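Local coordinates for putative transcriptional regulator TRANSCRIPTION REGULATOR protein (Rhizobium meliloti, PDB 5NLA) that activates transcription as an AraC-like regulator, binding c-di-GMP by a PilZ-like mechanism to control extracellular polysaccharide production, and probably recognises specific DNA sequences, at residues H123-F129 with E149-L155; E137-R141 with S245-M249. The contacts are given in a common frame with arbitrary orientation. Residue numbers count along the deposited sequence, not the author numbering.

Interaction 1 (H123-F129 with E149-L155); sequences HWNVGLF and EFFFRSL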
# COMPACT_ATOMS: atom_id res chain seq x y z
N HIS A 123 1.44 1.56 3.97
CA HIS A 123 1.95 0.33 3.40
C HIS A 123 2.86 0.68 2.22
O HIS A 123 2.76 1.76 1.64
CB HIS A 123 0.80 -0.57 2.92
CG HIS A 123 -0.07 -1.11 4.01
ND1 HIS A 123 -0.81 -0.30 4.84
CD2 HIS A 123 -0.33 -2.38 4.39
CE1 HIS A 123 -1.48 -1.05 5.70
NE2 HIS A 123 -1.21 -2.32 5.45
N TRP A 124 3.77 -0.24 1.89
CA TRP A 124 4.49 -0.20 0.62
C TRP A 124 3.55 -0.85 -0.39
O TRP A 124 3.11 -1.99 -0.21
CB TRP A 124 5.79 -0.98 0.71
CG TRP A 124 6.64 -0.62 1.89
CD1 TRP A 124 6.72 -1.29 3.06
CD2 TRP A 124 7.52 0.50 2.00
NE1 TRP A 124 7.59 -0.66 3.90
CE2 TRP A 124 8.10 0.45 3.28
CE3 TRP A 124 7.87 1.55 1.15
CZ2 TRP A 124 9.02 1.38 3.72
CZ3 TRP A 124 8.78 2.50 1.59
CH2 TRP A 124 9.35 2.40 2.87
N ASN A 125 3.23 -0.13 -1.45
CA ASN A 125 2.30 -0.61 -2.46
C ASN A 125 3.12 -0.98 -3.70
O ASN A 125 3.89 -0.17 -4.22
CB ASN A 125 1.28 0.49 -2.79
CG ASN A 125 0.02 -0.02 -3.50
OD1 ASN A 125 -0.72 0.79 -4.05
ND2 ASN A 125 -0.24 -1.31 -3.47
N VAL A 126 2.98 -2.22 -4.12
CA VAL A 126 3.50 -2.67 -5.41
C VAL A 126 2.35 -3.21 -6.21
O VAL A 126 1.55 -3.99 -5.68
CB VAL A 126 4.57 -3.73 -5.21
CG1 VAL A 126 4.83 -4.50 -6.50
CG2 VAL A 126 5.85 -3.07 -4.71
N GLY A 127 2.23 -2.79 -7.46
CA GLY A 127 1.08 -3.16 -8.28
C GLY A 127 1.50 -3.52 -9.69
O GLY A 127 2.20 -2.76 -10.33
N LEU A 128 1.05 -4.69 -10.14
CA LEU A 128 1.32 -5.20 -11.48
C LEU A 128 0.07 -5.06 -12.34
O LEU A 128 -0.99 -5.46 -11.90
CB LEU A 128 1.65 -6.68 -11.41
CG LEU A 128 1.89 -7.41 -12.73
CD1 LEU A 128 3.10 -6.82 -13.45
CD2 LEU A 128 2.08 -8.89 -12.44
N PHE A 129 0.22 -4.59 -13.58
CA PHE A 129 -0.91 -4.51 -14.52
C PHE A 129 -0.90 -5.70 -15.47
O PHE A 129 0.10 -5.95 -16.15
CB PHE A 129 -0.85 -3.20 -15.33
CG PHE A 129 -1.32 -1.99 -14.57
CD1 PHE A 129 -0.70 -1.60 -13.39
CD2 PHE A 129 -2.38 -1.24 -15.02
CE1 PHE A 129 -1.13 -0.50 -12.68
CE2 PHE A 129 -2.83 -0.14 -14.32
CZ PHE A 129 -2.20 0.24 -13.15
N GLU A 149 4.04 -4.53 -16.22
CA GLU A 149 4.95 -3.72 -15.42
C GLU A 149 4.37 -3.46 -14.04
O GLU A 149 3.14 -3.48 -13.87
CB GLU A 149 5.19 -2.36 -16.06
CG GLU A 149 5.63 -2.40 -17.51
CD GLU A 149 6.12 -1.05 -17.96
OE1 GLU A 149 5.30 -0.10 -18.00
OE2 GLU A 149 7.34 -0.93 -18.25
N PHE A 150 5.25 -3.18 -13.08
CA PHE A 150 4.87 -2.80 -11.73
C PHE A 150 5.07 -1.32 -11.48
O PHE A 150 6.05 -0.74 -11.95
CB PHE A 150 5.74 -3.49 -10.68
CG PHE A 150 5.62 -4.97 -10.66
CD1 PHE A 150 6.38 -5.75 -11.51
CD2 PHE A 150 4.78 -5.59 -9.74
CE1 PHE A 150 6.28 -7.13 -11.47
CE2 PHE A 150 4.68 -6.97 -9.69
CZ PHE A 150 5.42 -7.75 -10.56
N PHE A 151 4.17 -0.72 -10.70
CA PHE A 151 4.49 0.52 -9.99
C PHE A 151 4.97 0.14 -8.59
O PHE A 151 4.53 -0.88 -8.03
CB PHE A 151 3.32 1.53 -9.93
CG PHE A 151 2.17 1.12 -9.03
CD1 PHE A 151 2.24 1.32 -7.65
CD2 PHE A 151 1.01 0.57 -9.56
CE1 PHE A 151 1.17 0.94 -6.83
CE2 PHE A 151 -0.06 0.20 -8.74
CZ PHE A 151 0.03 0.39 -7.37
N PHE A 152 5.87 0.94 -8.05
CA PHE A 152 6.17 0.92 -6.62
C PHE A 152 5.90 2.31 -6.02
O PHE A 152 6.30 3.33 -6.59
CB PHE A 152 7.61 0.49 -6.36
CG PHE A 152 8.10 0.85 -4.99
CD1 PHE A 152 7.70 0.11 -3.88
CD2 PHE A 152 8.93 1.95 -4.80
CE1 PHE A 152 8.14 0.46 -2.61
CE2 PHE A 152 9.37 2.30 -3.54
CZ PHE A 152 8.97 1.55 -2.44
N ARG A 153 5.26 2.31 -4.84
CA ARG A 153 4.86 3.53 -4.14
C ARG A 153 4.66 3.27 -2.65
O ARG A 153 4.04 2.26 -2.28
CB ARG A 153 3.52 4.05 -4.70
CG ARG A 153 3.63 5.09 -5.80
CD ARG A 153 2.33 5.86 -5.95
NE ARG A 153 1.22 4.98 -6.32
CZ ARG A 153 0.97 4.49 -7.55
NH1 ARG A 153 1.77 4.75 -8.60
NH2 ARG A 153 -0.09 3.71 -7.71
N SER A 154 5.14 4.18 -1.80
CA SER A 154 4.67 4.22 -0.42
C SER A 154 3.34 4.94 -0.32
O SER A 154 3.11 5.96 -0.99
CB SER A 154 5.64 4.93 0.47
OG SER A 154 5.12 4.91 1.79
N LEU A 155 2.46 4.43 0.54
CA LEU A 155 1.19 5.08 0.79
C LEU A 155 1.30 6.23 1.81
O LEU A 155 0.29 6.86 2.14
CB LEU A 155 0.16 4.06 1.26
CG LEU A 155 -0.11 2.92 0.28
CD1 LEU A 155 -1.17 2.01 0.86
CD2 LEU A 155 -0.55 3.44 -1.07

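Interaction 2 (E137-R141 with S245-M249); sequences EADRR and SQAKM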
# COMPACT_ATOMS: atom_id res chain seq x y z
N GLU A 137 1.52 11.06 -10.99
CA GLU A 137 2.32 12.17 -10.53
C GLU A 137 2.61 12.04 -9.04
O GLU A 137 1.73 11.69 -8.24
CB GLU A 137 1.57 13.47 -10.77
CG GLU A 137 2.46 14.68 -10.73
CD GLU A 137 1.84 15.80 -9.94
OE1 GLU A 137 0.86 16.40 -10.43
OE2 GLU A 137 2.33 16.06 -8.80
N ALA A 138 3.86 12.32 -8.67
CA ALA A 138 4.27 12.41 -7.27
C ALA A 138 5.57 13.16 -7.24
O ALA A 138 6.49 12.82 -7.98
CB ALA A 138 4.46 11.04 -6.67
N ASP A 139 5.63 14.19 -6.41
CA ASP A 139 6.83 15.01 -6.27
C ASP A 139 7.22 15.56 -7.64
O ASP A 139 8.37 15.44 -8.06
CB ASP A 139 7.95 14.17 -5.61
CG ASP A 139 9.12 15.01 -5.11
OD1 ASP A 139 9.13 16.25 -5.29
OD2 ASP A 139 10.06 14.41 -4.55
N ARG A 140 6.24 16.13 -8.35
CA ARG A 140 6.44 16.81 -9.64
C ARG A 140 7.02 15.94 -10.79
O ARG A 140 7.57 16.47 -11.76
CB ARG A 140 7.29 18.08 -9.42
CG ARG A 140 6.80 19.04 -8.34
CD ARG A 140 5.38 19.56 -8.60
NE ARG A 140 5.14 20.92 -8.11
CZ ARG A 140 4.00 21.60 -8.26
NH1 ARG A 140 2.95 21.06 -8.88
NH2 ARG A 140 3.89 22.85 -7.78
N ARG A 141 6.87 14.62 -10.70
CA ARG A 141 7.40 13.68 -11.71
C ARG A 141 6.32 12.68 -12.07
O ARG A 141 5.72 12.08 -11.18
CB ARG A 141 8.59 12.91 -11.17
CG ARG A 141 9.86 13.73 -11.07
CD ARG A 141 11.04 12.84 -10.71
NE ARG A 141 12.10 13.62 -10.07
CZ ARG A 141 12.13 14.00 -8.79
NH1 ARG A 141 11.14 13.68 -7.94
NH2 ARG A 141 13.17 14.71 -8.34
N SER A 245 12.74 14.71 -4.60
CA SER A 245 13.38 14.87 -3.30
C SER A 245 12.66 15.86 -2.36
O SER A 245 13.13 16.06 -1.24
CB SER A 245 14.84 15.30 -3.49
OG SER A 245 15.54 15.30 -2.27
N GLN A 246 11.56 16.48 -2.81
CA GLN A 246 10.74 17.37 -1.96
C GLN A 246 10.35 16.66 -0.67
O GLN A 246 10.55 17.19 0.42
CB GLN A 246 9.46 17.81 -2.70
CG GLN A 246 8.57 18.81 -1.97
CD GLN A 246 7.10 18.72 -2.38
OE1 GLN A 246 6.20 18.84 -1.54
NE2 GLN A 246 6.85 18.51 -3.67
N ALA A 247 9.79 15.45 -0.82
CA ALA A 247 9.50 14.54 0.29
C ALA A 247 8.62 15.13 1.41
O ALA A 247 9.13 15.54 2.46
CB ALA A 247 10.80 13.97 0.86
N LYS A 248 7.31 15.15 1.18
CA LYS A 248 6.31 15.52 2.20
C LYS A 248 5.61 14.27 2.72
O LYS A 248 4.49 13.93 2.33
CB LYS A 248 5.30 16.52 1.63
CG LYS A 248 5.83 17.95 1.51
CD LYS A 248 5.98 18.65 2.86
CE LYS A 248 4.65 19.14 3.43
NZ LYS A 248 4.17 20.39 2.77
N MET A 249 6.31 13.59 3.63
CA MET A 249 5.88 12.30 4.19
C MET A 249 4.73 12.48 5.20
O MET A 249 4.74 13.43 6.01
CB MET A 249 7.09 11.60 4.84
CG MET A 249 6.90 10.14 5.19
SD MET A 249 8.33 9.33 5.93
CE MET A 249 9.47 9.50 4.57

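Interaction 1 (H123-F129 with E149-L155)
Six main-chain hydrogen bonds join 123-129 and 149-155; the axes of strands 124-129 and 150-154 run antiparallel (167°) and approach to 4.5 Å. Asn-125 and Arg-153 pair both ways (Asn-125 N to Arg-153 O 2.7 Å, Arg-153 N to Asn-125 O 2.9 Å), as do Gly-127 and Phe-151 (Gly-127 N to Phe-151 O 3.0 Å, Phe-151 N to Gly-127 O 2.9 Å). One further hydrogen bond at each end, Leu-155 N to His-123 O (2.9 Å) and Phe-129 N to Glu-149 O (3.1 Å), continues the pairing.

Side-chain packing divides between the sheet's two faces. With Trp-124, Val-126 and Leu-128 lie Phe-150 and Phe-152: Leu-128 CD1 sits 3.8 Å from the Phe-150 ring centroid, 12° off its normal, a CH-pi contact, and Trp-124 CE3 meets Phe-152 CZ at 3.8 Å. Helix 196-211 packs on Phe-150 and Leu-128. On the other face the p rotamer of Phe-151 lays its ring over Gly-127, whose CA is 3.9 Å from the centroid; an ideal CB there would fall 2.3 Å from Phe-151 CE2.

Polar ends look elsewhere: Asn-125 ND2 bonds Leu-171 O of strand 166-173, the neighbour of 124-129 on its other edge, and Arg-153 NH1 bonds Asn-190. The pairing therefore rests on backbone bonds and apolar packing, consistent with an interior position in the antiparallel sheet.

Interaction 2 (E137-R141 with S245-M249)
Asp-139 loses 64 Å² of surface to the other segment, ahead of Gln-246 (41 Å²) and Ser-245 (39 Å²), and its carboxylate makes every hydrogen bond between the segments. The shortest runs from Ser-245 N to Asp-139 OD2 at 2.7 Å. Ser-245 is the first modelled residue after a gap at 242-244, so this bond lies where the traced chain resumes.

Gln-246 adds two weak bonds through its amide: Gln-246 N to Asp-139 OD2 spans 3.1 Å with an angle of 124° at the hydrogen, and Gln-246 N to Asp-139 OD1 spans 3.5 Å at 141°. Its CA-to-CB bond points toward the turn, and Gln-246 CB lies 3.0 Å from Asp-139 OD1, a tight van der Waals approach. The CB of Ser-245, in contrast, points away, and this residue takes part through its backbone.

Arg-141 reaches back to the same acid in a long salt bridge, Arg-141 NH1 to Asp-139 OD2 at 3.6 Å. Tyr-157, in the loop between strands 150-154 and 159-163, touches Ala-247 and Met-249.

The geometry of 137-141 explains how Asp-139 is presented. Both central residues have positive phi (Asp-139 56/49, Arg-140 61/22), and the turn is closed by Arg-141 N to Ala-138 O (3.3 Å) and Ala-138 N to Arg-141 O (3.1 Å). These features identify a type I' beta turn of a two-residue beta hairpin, linking strands 134-138 and 141-145, whose tip meets the loop leading into helix 251-261.

Interaction 1 is a buried contact, centred about 7 Å from the centre of the chain, whereas interaction 2 lies at the surface, its centre about 17 Å out. Their own centres are 16 Å apart and their nearest atoms about 6 Å, without touching. Strand 124-129 of the first is followed directly by strand 134-138 of the second, which belongs to a different antiparallel sheet; the hairpin of 137-141 is inserted between the two strands that interaction 1 joins. Burial between the segments falls from 798 to 176 Å². Accordingly, regular backbone pairing and aromatic packing in the interior give way to a single carboxylate accepting hydrogen bonds, two of them weak, from loop backbone nitrogens at the periphery.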